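Local atomic coordinates of sgbp-b (Bacteroides uniformis, PDB entry 7K44), a protein that probably binds xyloglucan at the cell surface of a human gut Bacteroides, as a surface glycan-binding protein of a xyloglucan utilization locus. Residues Thr234-Phe239 / Asn372-Phe377; Leu207-Leu212 / Ala272-Asp277; Phe64-Asp69 / Asn73-Val78; Asp90-Asn95 / Leu106-Tyr111. All coordinates share one frame; numbering follows the deposited sequence.

Contact 1: residues Thr234-Phe239 / Asn372-Phe377; sequences TAAPFF and NIEMYF
A CH-pi contact between a loop proline and a strand tyrosine joins P237, in the loop between strands 226-230 and 243-248, to Y376 on the long strand 371-384 of the glycan-binding domain. The pyrrolidine ring lies over one face of the Y376 ring, its CD atom 3.9 Å from the ring centroid and only 12° off the normal. Its other carbons spread over the same face, CG of P237 lying 4.1 Å from CG of Y376. The peptide bond before P237 is cis, and the residue ahead of it, A236, brings its methyl to the hydroxyl end of the tyrosine: CB of A236 is 3.6 Å from OE2 of E374 and 4.1 Å from CE1 of Y376. E374, two residues before Y376, has CG anti to the backbone N (chi1 -180°) and an extended chain that carries its carboxylate out to the phenol, where OH of Y376 donates to OE2 of E374 at 2.6 Å. OE2 accepts on its anti lone pair and lies in the plane of the tyrosine ring, at its edge. F290 of strand 283-291 touches both A236 and P237, while C244 and S246 lie against Y376. No hydrogen bond joins loop and strand: the phenol-carboxylate bond anchors the hydroxyl end of the ring and probably limits its tilt, while the grip across is CH-pi and van der Waals.

Contact 2: residues Leu207-Leu212 / Ala272-Asp277; sequences LENIVL and AFLPTD
E208 folds back on F273 through two torsions: chi1 sets CG beside the backbone N, and chi2 of 90° bends the chain so that the carboxylate lies down along the ring. CG of E208 stands 3.5 Å from the centroid of the F273 ring, nearly on the ring normal, a CH-pi contact over the face. The carboxylate continues the stack nearly parallel, 16° between the planes, with OE2 of E208 3.4 Å from CZ of F273. OE1 of E208 is hydrogen-bonded to OG1 of T187, a residue that also touches F273. N209, next in the 3-10 segment 207-209, turns its amide almost perpendicular to the same ring. Its ND2 donates a weak bond to the backbone O of F273, 3.4 Å long with an N-H...O angle of 159°, and OD1 of N209 comes within 3.7 Å of CB of F273. The stronger partner of ND2 is the backbone O of V382 on strand 371-384. L274 adds a looser touch, CB to ND2 of N209 at 4.1 Å. The turn leads into strand 210-212, which carries a classic beta bulge opposite F380. What results, within the xyloglucan-binding domain, is a 3-10 turn packed against the loop between strands 255-264 and 283-291, with the amide of N209 tying both to strand 371-384.

Contact 3: residues Phe64-Asp69 / Asn73-Val78; sequences FTTAVD and NAPVSV
A classic beta bulge opens this pairing of the end of strand 59-65 with the incoming chain, S77 and V78 both facing F64. F64 and V78 form an antiparallel hydrogen-bonded pair: N of F64 donates to O of V78 at 2.8 Å, and N of V78 returns to O of F64 at 3.1 Å. The extra residue makes a weak third bond, N of S77 also reaching O of F64 with an N-H...O angle of only 121°, so that one carbonyl receives two successive amides. V76 is the centre of an inverse gamma turn just before the bulge. The bulge lies where strand 78-80, outermost in its four-stranded antiparallel sheet, joins 59-65. Beyond the bulge, side chains take over from the backbone. OG1 of T65, anti to its own N (chi1 -174°), donates to O of P75 at 2.7 Å, in the carbonyl plane and on a lone pair, and also accepts from N of A67 at 3.2 Å, an ST turn. This hydroxyl therefore closes the local turn as an acceptor and crosses to P75 as a donor. OG of S77 answers from the other chain, accepting from N of T66 at 3.1 Å. The methyls of A67 and A74 close the far end at 3.7 Å, while CG of P75 lies 3.7 Å from OG1 of T66. On the inner side, the ring of F64 packs edge-to-face with F119.

Contact 4: residues Asp90-Asn95 / Leu106-Tyr111; sequences DEISFN and LVVECY
I92 and V108 meet tip to tip across the interior, CD1 of the isoleucine 3.8 Å from CG2 of the valine. Along strand 91-95 the first inward residue is this I92: with CG1 beside the backbone N (chi1 -58°) and chi2 at 166°, its chain runs out straight and brings CD1 up against both valine methyls, CG1 of V108 lying 4.0 Å away. I59 of strand 59-65 and F56 also pack on I92. Two residues on, F94 points inward again. Its ring stands on a chi1 of 64°, CG held between the backbone N and the carbonyl carbon, and aims its far edge at the other sheet, so that CZ of F94 comes 4.0 Å from CD2 of L106. The methyl lies near the ring plane, at the edge and not over a face. L106 and V108 are two residues apart on strand 103-110, as I92 and F94 are on theirs, so each strand offers two inward side chains to the other. I51 of strand 48-54 touches both L106 and V108. No hydrogen bond passes between the segments, and the backbones stay apart, CA of I92 and CA of V108 being 9.3 Å from each other. All four side chains are buried: this is the hydrophobic core of a beta sandwich, two antiparallel sheets packed face to face.

Contacts 3 and 4 belong to one N-terminal beta sandwich. Strands 59-65 and 103-110 are neighbours in a sheet, and the two contacts touch where the F64 ring meets F94 and L106, so the buried apolar packing of contact 4 continues into the inner side of contact 3. The rest of contact 3 is nearer the surface and held mainly by backbone and hydroxyl hydrogen bonds. Contacts 1 and 2 lie in the glycan-binding domain, both on the opposite side of the chain's centre from contacts 3 and 4; both reach the sheet containing strands 210-212 and 371-384. Both are partly buried and lay aliphatic carbon over an aromatic face; only contact 2 adds a hydrogen bond across, weak.

Contact 1: residues Thr234-Phe239 / Asn372-Phe377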
# COMPACT_ATOMS: atom_id res chain seq x y z
N THR A 234 -11.64 -21.40 -0.80
CA THR A 234 -11.07 -22.65 -1.29
C THR A 234 -10.37 -22.54 -2.63
O THR A 234 -9.57 -23.42 -2.97
CB THR A 234 -12.16 -23.72 -1.38
OG1 THR A 234 -13.12 -23.34 -2.37
CG2 THR A 234 -12.85 -23.89 -0.04
N ALA A 235 -10.64 -21.49 -3.41
CA ALA A 235 -10.01 -21.35 -4.72
C ALA A 235 -9.88 -19.87 -5.02
O ALA A 235 -10.57 -19.04 -4.42
CB ALA A 235 -10.84 -22.02 -5.82
N ALA A 236 -9.01 -19.55 -5.97
CA ALA A 236 -8.78 -18.16 -6.34
C ALA A 236 -10.10 -17.51 -6.72
O ALA A 236 -10.95 -18.15 -7.35
CB ALA A 236 -7.80 -18.06 -7.50
N PRO A 237 -10.33 -16.24 -6.36
CA PRO A 237 -9.37 -15.34 -5.71
C PRO A 237 -9.34 -15.41 -4.18
O PRO A 237 -8.81 -14.49 -3.54
CB PRO A 237 -9.85 -13.97 -6.19
CG PRO A 237 -11.33 -14.13 -6.23
CD PRO A 237 -11.59 -15.56 -6.67
N PHE A 238 -9.91 -16.49 -3.62
CA PHE A 238 -9.87 -16.83 -2.19
C PHE A 238 -10.77 -15.96 -1.33
O PHE A 238 -11.60 -16.46 -0.57
CB PHE A 238 -8.45 -16.91 -1.64
CG PHE A 238 -7.56 -17.84 -2.42
CD1 PHE A 238 -7.69 -19.22 -2.29
CD2 PHE A 238 -6.64 -17.34 -3.32
CE1 PHE A 238 -6.89 -20.07 -3.03
CE2 PHE A 238 -5.83 -18.19 -4.06
CZ PHE A 238 -5.96 -19.56 -3.91
N PHE A 239 -10.64 -14.64 -1.46
CA PHE A 239 -11.58 -13.71 -0.87
C PHE A 239 -12.18 -12.88 -1.99
O PHE A 239 -11.55 -12.65 -3.02
CB PHE A 239 -10.88 -12.78 0.13
CG PHE A 239 -10.16 -13.51 1.22
CD1 PHE A 239 -10.85 -13.94 2.34
CD2 PHE A 239 -8.83 -13.81 1.09
CE1 PHE A 239 -10.20 -14.64 3.34
CE2 PHE A 239 -8.16 -14.50 2.09
CZ PHE A 239 -8.86 -14.91 3.20
N ASN A 372 -2.20 -19.51 -20.54
CA ASN A 372 -3.32 -19.73 -19.63
C ASN A 372 -3.57 -18.44 -18.87
O ASN A 372 -2.66 -17.89 -18.23
CB ASN A 372 -3.01 -20.88 -18.67
CG ASN A 372 -4.10 -21.06 -17.63
OD1 ASN A 372 -5.29 -21.00 -17.94
ND2 ASN A 372 -3.69 -21.27 -16.38
N ILE A 373 -4.80 -17.93 -18.94
CA ILE A 373 -5.20 -16.68 -18.32
C ILE A 373 -6.20 -16.97 -17.21
O ILE A 373 -7.11 -17.79 -17.39
CB ILE A 373 -5.84 -15.75 -19.38
CG1 ILE A 373 -4.87 -15.47 -20.52
CG2 ILE A 373 -6.36 -14.46 -18.73
CD1 ILE A 373 -3.57 -14.78 -20.09
N GLU A 374 -6.04 -16.30 -16.07
CA GLU A 374 -7.03 -16.41 -15.00
C GLU A 374 -6.95 -15.15 -14.15
O GLU A 374 -5.98 -14.96 -13.41
CB GLU A 374 -6.80 -17.66 -14.15
CG GLU A 374 -7.82 -17.82 -13.02
CD GLU A 374 -7.45 -18.93 -12.04
OE1 GLU A 374 -6.50 -19.69 -12.31
OE2 GLU A 374 -8.11 -19.02 -10.98
N MET A 375 -7.96 -14.29 -14.26
CA MET A 375 -7.94 -12.98 -13.62
C MET A 375 -9.35 -12.64 -13.17
O MET A 375 -10.33 -13.11 -13.76
CB MET A 375 -7.44 -11.90 -14.58
CG MET A 375 -6.12 -12.22 -15.25
SD MET A 375 -5.83 -11.12 -16.64
CE MET A 375 -6.06 -9.58 -15.79
N TYR A 376 -9.45 -11.80 -12.14
CA TYR A 376 -10.72 -11.43 -11.52
C TYR A 376 -10.75 -9.92 -11.31
O TYR A 376 -9.72 -9.30 -11.00
CB TYR A 376 -10.90 -12.14 -10.17
CG TYR A 376 -10.74 -13.64 -10.25
CD1 TYR A 376 -9.48 -14.22 -10.22
CD2 TYR A 376 -11.84 -14.45 -10.41
CE1 TYR A 376 -9.33 -15.60 -10.34
CE2 TYR A 376 -11.71 -15.83 -10.51
CZ TYR A 376 -10.45 -16.39 -10.48
OH TYR A 376 -10.34 -17.76 -10.60
N PHE A 377 -11.95 -9.35 -11.43
CA PHE A 377 -12.14 -7.90 -11.40
C PHE A 377 -13.35 -7.56 -10.53
O PHE A 377 -14.37 -8.26 -10.57
CB PHE A 377 -12.45 -7.39 -12.82
CG PHE A 377 -11.34 -7.58 -13.80
CD1 PHE A 377 -11.21 -8.75 -14.52
CD2 PHE A 377 -10.41 -6.56 -14.00
CE1 PHE A 377 -10.18 -8.91 -15.43
CE2 PHE A 377 -9.37 -6.72 -14.90
CZ PHE A 377 -9.26 -7.90 -15.60

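Contact 2: residues Leu207-Leu212 / Ala272-Asp277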
# COMPACT_ATOMS: atom_id res chain seq x y z
N LEU A 207 -16.78 3.76 -0.96
CA LEU A 207 -17.91 2.99 -1.47
C LEU A 207 -18.91 3.85 -2.23
O LEU A 207 -19.55 3.37 -3.17
CB LEU A 207 -18.64 2.30 -0.32
CG LEU A 207 -17.93 1.11 0.32
CD1 LEU A 207 -18.79 0.54 1.44
CD2 LEU A 207 -17.65 0.06 -0.75
N GLU A 208 -19.06 5.11 -1.83
CA GLU A 208 -20.00 6.00 -2.49
C GLU A 208 -19.60 6.26 -3.94
O GLU A 208 -20.44 6.69 -4.74
CB GLU A 208 -20.07 7.31 -1.71
CG GLU A 208 -20.74 7.19 -0.34
CD GLU A 208 -19.77 6.86 0.78
OE1 GLU A 208 -18.60 6.51 0.50
OE2 GLU A 208 -20.16 6.97 1.97
N ASN A 209 -18.33 6.01 -4.29
CA ASN A 209 -17.81 6.28 -5.61
C ASN A 209 -17.80 5.05 -6.51
O ASN A 209 -17.32 5.14 -7.65
CB ASN A 209 -16.39 6.85 -5.51
CG ASN A 209 -16.36 8.19 -4.81
OD1 ASN A 209 -16.74 8.30 -3.64
ND2 ASN A 209 -15.92 9.22 -5.53
N ILE A 210 -18.36 3.93 -6.05
CA ILE A 210 -18.43 2.71 -6.84
C ILE A 210 -19.43 2.88 -7.97
O ILE A 210 -20.57 3.34 -7.75
CB ILE A 210 -18.82 1.53 -5.93
CG1 ILE A 210 -17.66 1.13 -5.04
CG2 ILE A 210 -19.30 0.33 -6.76
CD1 ILE A 210 -16.56 0.36 -5.78
N VAL A 211 -19.01 2.53 -9.19
CA VAL A 211 -19.88 2.55 -10.37
C VAL A 211 -20.24 1.16 -10.86
O VAL A 211 -21.18 1.02 -11.67
CB VAL A 211 -19.29 3.40 -11.51
CG1 VAL A 211 -19.01 4.81 -11.02
CG2 VAL A 211 -18.02 2.76 -12.08
N LEU A 212 -19.53 0.13 -10.41
CA LEU A 212 -19.82 -1.25 -10.82
C LEU A 212 -19.20 -2.18 -9.80
O LEU A 212 -17.98 -2.17 -9.60
CB LEU A 212 -19.23 -1.54 -12.20
CG LEU A 212 -19.30 -3.00 -12.65
CD1 LEU A 212 -20.76 -3.48 -12.82
CD2 LEU A 212 -18.56 -3.22 -13.95
N ALA A 272 -22.00 14.82 -2.97
CA ALA A 272 -21.24 15.07 -1.75
C ALA A 272 -19.92 14.32 -1.73
O ALA A 272 -19.03 14.67 -0.95
CB ALA A 272 -22.08 14.70 -0.52
N PHE A 273 -19.78 13.31 -2.58
CA PHE A 273 -18.56 12.52 -2.65
C PHE A 273 -17.80 12.70 -3.95
O PHE A 273 -16.67 12.23 -4.06
CB PHE A 273 -18.89 11.04 -2.41
CG PHE A 273 -19.45 10.79 -1.05
CD1 PHE A 273 -18.61 10.49 0.01
CD2 PHE A 273 -20.82 10.88 -0.81
CE1 PHE A 273 -19.12 10.28 1.28
CE2 PHE A 273 -21.33 10.68 0.46
CZ PHE A 273 -20.48 10.37 1.50
N LEU A 274 -18.39 13.39 -4.93
CA LEU A 274 -17.68 13.74 -6.16
C LEU A 274 -18.39 14.93 -6.78
O LEU A 274 -19.42 14.77 -7.44
CB LEU A 274 -17.67 12.54 -7.12
CG LEU A 274 -16.91 12.69 -8.44
CD1 LEU A 274 -15.63 13.48 -8.25
CD2 LEU A 274 -16.62 11.33 -9.03
N PRO A 275 -17.87 16.15 -6.59
CA PRO A 275 -18.58 17.33 -7.10
C PRO A 275 -18.72 17.30 -8.62
O PRO A 275 -17.83 16.85 -9.35
CB PRO A 275 -17.69 18.49 -6.65
CG PRO A 275 -16.97 17.95 -5.45
CD PRO A 275 -16.71 16.51 -5.76
N THR A 276 -19.85 17.83 -9.08
CA THR A 276 -20.16 17.81 -10.50
C THR A 276 -19.09 18.50 -11.34
O THR A 276 -18.75 18.03 -12.43
CB THR A 276 -21.53 18.47 -10.72
OG1 THR A 276 -22.49 17.83 -9.87
CG2 THR A 276 -21.97 18.32 -12.16
N ASP A 277 -18.52 19.59 -10.85
CA ASP A 277 -17.58 20.34 -11.67
C ASP A 277 -16.14 19.83 -11.58
O ASP A 277 -15.23 20.50 -12.08
CB ASP A 277 -17.65 21.85 -11.36
CG ASP A 277 -17.26 22.18 -9.93
OD1 ASP A 277 -16.91 21.26 -9.16
OD2 ASP A 277 -17.31 23.38 -9.57

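Contact 3: residues Phe64-Asp69 / Asn73-Val78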
# COMPACT_ATOMS: atom_id res chain seq x y z
N PHE A 64 26.53 9.72 23.86
CA PHE A 64 25.65 10.60 23.10
C PHE A 64 26.39 11.89 22.80
O PHE A 64 27.17 12.39 23.62
CB PHE A 64 24.40 10.92 23.91
CG PHE A 64 23.54 9.73 24.23
CD1 PHE A 64 23.79 8.94 25.34
CD2 PHE A 64 22.45 9.40 23.42
CE1 PHE A 64 22.98 7.84 25.65
CE2 PHE A 64 21.64 8.30 23.71
CZ PHE A 64 21.91 7.53 24.83
N THR A 65 26.15 12.43 21.60
CA THR A 65 26.80 13.65 21.15
C THR A 65 25.76 14.56 20.51
O THR A 65 24.78 14.11 19.92
CB THR A 65 27.94 13.36 20.16
OG1 THR A 65 28.62 14.58 19.84
CG2 THR A 65 27.44 12.75 18.87
N THR A 66 25.99 15.87 20.62
CA THR A 66 25.15 16.81 19.89
C THR A 66 25.46 16.81 18.40
O THR A 66 24.62 17.25 17.60
CB THR A 66 25.31 18.22 20.45
OG1 THR A 66 26.70 18.51 20.60
CG2 THR A 66 24.61 18.35 21.79
N ALA A 67 26.63 16.32 18.00
CA ALA A 67 26.99 16.26 16.59
C ALA A 67 26.05 15.34 15.82
O ALA A 67 25.58 14.31 16.34
CB ALA A 67 28.42 15.76 16.43
N VAL A 68 25.79 15.71 14.57
CA VAL A 68 25.00 14.92 13.64
C VAL A 68 25.78 14.79 12.34
O VAL A 68 26.74 15.52 12.08
CB VAL A 68 23.62 15.54 13.37
CG1 VAL A 68 22.79 15.57 14.64
CG2 VAL A 68 23.78 16.94 12.80
N ASP A 69 25.37 13.81 11.52
CA ASP A 69 25.86 13.64 10.15
C ASP A 69 27.34 13.28 10.06
O ASP A 69 27.70 12.35 9.34
CB ASP A 69 25.53 14.88 9.30
N ASN A 73 35.66 14.46 15.55
CA ASN A 73 35.80 15.42 16.66
C ASN A 73 34.44 15.79 17.24
O ASN A 73 34.18 16.95 17.56
CB ASN A 73 36.61 16.65 16.26
N ALA A 74 33.56 14.80 17.35
CA ALA A 74 32.28 15.02 18.02
C ALA A 74 32.50 15.08 19.53
O ALA A 74 33.25 14.27 20.08
CB ALA A 74 31.34 13.86 17.71
N PRO A 75 31.85 16.01 20.22
CA PRO A 75 32.00 16.07 21.68
C PRO A 75 31.32 14.88 22.36
O PRO A 75 30.30 14.36 21.89
CB PRO A 75 31.28 17.37 22.05
CG PRO A 75 30.29 17.57 20.94
CD PRO A 75 30.99 17.09 19.71
N VAL A 76 31.91 14.46 23.47
CA VAL A 76 31.31 13.47 24.36
C VAL A 76 30.32 14.19 25.26
O VAL A 76 30.64 14.55 26.40
CB VAL A 76 32.39 12.73 25.17
CG1 VAL A 76 31.77 11.65 26.05
CG2 VAL A 76 33.39 12.10 24.24
N SER A 77 29.11 14.44 24.75
CA SER A 77 28.13 15.24 25.47
C SER A 77 27.62 14.52 26.72
O SER A 77 27.54 15.12 27.80
CB SER A 77 26.97 15.64 24.55
OG SER A 77 27.45 16.24 23.35
N VAL A 78 27.23 13.26 26.58
CA VAL A 78 26.81 12.42 27.71
C VAL A 78 27.40 11.04 27.48
O VAL A 78 26.98 10.33 26.56
CB VAL A 78 25.28 12.33 27.85
CG1 VAL A 78 24.91 11.87 29.24
CG2 VAL A 78 24.61 13.65 27.53

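Contact 4: residues Asp90-Asn95 / Leu106-Tyr111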
# COMPACT_ATOMS: atom_id res chain seq x y z
N ASP A 90 27.00 -7.99 18.81
CA ASP A 90 26.10 -7.27 17.92
C ASP A 90 24.96 -6.56 18.65
O ASP A 90 24.09 -5.98 17.99
CB ASP A 90 25.60 -8.16 16.77
CG ASP A 90 24.67 -9.28 17.23
OD1 ASP A 90 24.47 -9.45 18.45
OD2 ASP A 90 24.13 -9.99 16.35
N GLU A 91 24.97 -6.56 19.98
CA GLU A 91 23.96 -5.85 20.76
C GLU A 91 24.60 -5.30 22.03
O GLU A 91 25.32 -6.03 22.73
CB GLU A 91 22.77 -6.77 21.08
CG GLU A 91 21.99 -7.22 19.84
CD GLU A 91 20.78 -8.09 20.14
OE1 GLU A 91 20.59 -8.48 21.32
OE2 GLU A 91 20.02 -8.40 19.20
N ILE A 92 24.39 -4.02 22.30
CA ILE A 92 24.93 -3.35 23.48
C ILE A 92 23.77 -2.82 24.31
O ILE A 92 22.92 -2.08 23.79
CB ILE A 92 25.86 -2.18 23.09
CG1 ILE A 92 27.02 -2.65 22.22
CG2 ILE A 92 26.38 -1.50 24.34
CD1 ILE A 92 27.76 -1.50 21.55
N SER A 93 23.74 -3.17 25.59
CA SER A 93 22.65 -2.76 26.47
C SER A 93 23.15 -1.78 27.52
O SER A 93 24.24 -1.94 28.06
CB SER A 93 22.03 -3.98 27.16
OG SER A 93 21.32 -4.76 26.21
N PHE A 94 22.34 -0.76 27.81
CA PHE A 94 22.66 0.18 28.88
C PHE A 94 21.41 0.96 29.26
O PHE A 94 20.44 1.02 28.51
CB PHE A 94 23.78 1.15 28.48
CG PHE A 94 23.42 2.06 27.33
CD1 PHE A 94 23.64 1.66 26.03
CD2 PHE A 94 22.87 3.30 27.57
CE1 PHE A 94 23.30 2.49 24.96
CE2 PHE A 94 22.53 4.15 26.52
CZ PHE A 94 22.76 3.75 25.21
N ASN A 95 21.46 1.59 30.43
CA ASN A 95 20.39 2.46 30.91
C ASN A 95 20.75 3.91 30.63
O ASN A 95 21.91 4.31 30.78
CB ASN A 95 20.16 2.25 32.41
CG ASN A 95 19.70 0.84 32.73
OD1 ASN A 95 19.07 0.19 31.89
ND2 ASN A 95 20.03 0.36 33.92
N LEU A 106 23.97 8.85 18.78
CA LEU A 106 24.52 7.87 19.71
C LEU A 106 25.69 7.18 19.03
O LEU A 106 25.55 6.72 17.89
CB LEU A 106 23.45 6.86 20.09
CG LEU A 106 23.83 5.71 21.02
CD1 LEU A 106 24.53 6.20 22.29
CD2 LEU A 106 22.59 4.91 21.36
N VAL A 107 26.84 7.13 19.71
CA VAL A 107 28.09 6.70 19.10
C VAL A 107 28.66 5.50 19.85
O VAL A 107 28.69 5.47 21.08
CB VAL A 107 29.13 7.85 19.11
CG1 VAL A 107 30.33 7.45 18.29
CG2 VAL A 107 28.50 9.13 18.58
N VAL A 108 29.14 4.52 19.08
CA VAL A 108 29.97 3.43 19.60
C VAL A 108 31.35 3.59 18.99
O VAL A 108 31.53 3.41 17.78
CB VAL A 108 29.39 2.05 19.27
CG1 VAL A 108 30.31 0.95 19.79
CG2 VAL A 108 27.99 1.91 19.83
N GLU A 109 32.33 3.93 19.83
CA GLU A 109 33.71 4.14 19.40
C GLU A 109 34.50 2.88 19.74
O GLU A 109 34.67 2.54 20.92
CB GLU A 109 34.27 5.36 20.12
CG GLU A 109 35.67 5.77 19.71
CD GLU A 109 36.21 6.91 20.55
OE1 GLU A 109 35.59 7.99 20.57
OE2 GLU A 109 37.26 6.73 21.21
N CYS A 110 34.96 2.17 18.71
CA CYS A 110 35.75 0.96 18.85
C CYS A 110 37.18 1.21 18.39
O CYS A 110 37.51 2.29 17.87
CB CYS A 110 35.14 -0.18 18.04
SG CYS A 110 33.47 -0.68 18.53
N TYR A 111 38.03 0.20 18.56
CA TYR A 111 39.43 0.31 18.15
C TYR A 111 39.55 0.53 16.65
O TYR A 111 40.26 1.44 16.20
CB TYR A 111 40.19 -0.95 18.57
CG TYR A 111 41.68 -0.87 18.39
CD1 TYR A 111 42.48 -0.23 19.33
CD2 TYR A 111 42.30 -1.43 17.28
CE1 TYR A 111 43.85 -0.15 19.17
CE2 TYR A 111 43.68 -1.36 17.11
CZ TYR A 111 44.44 -0.72 18.06
OH TYR A 111 45.81 -0.64 17.91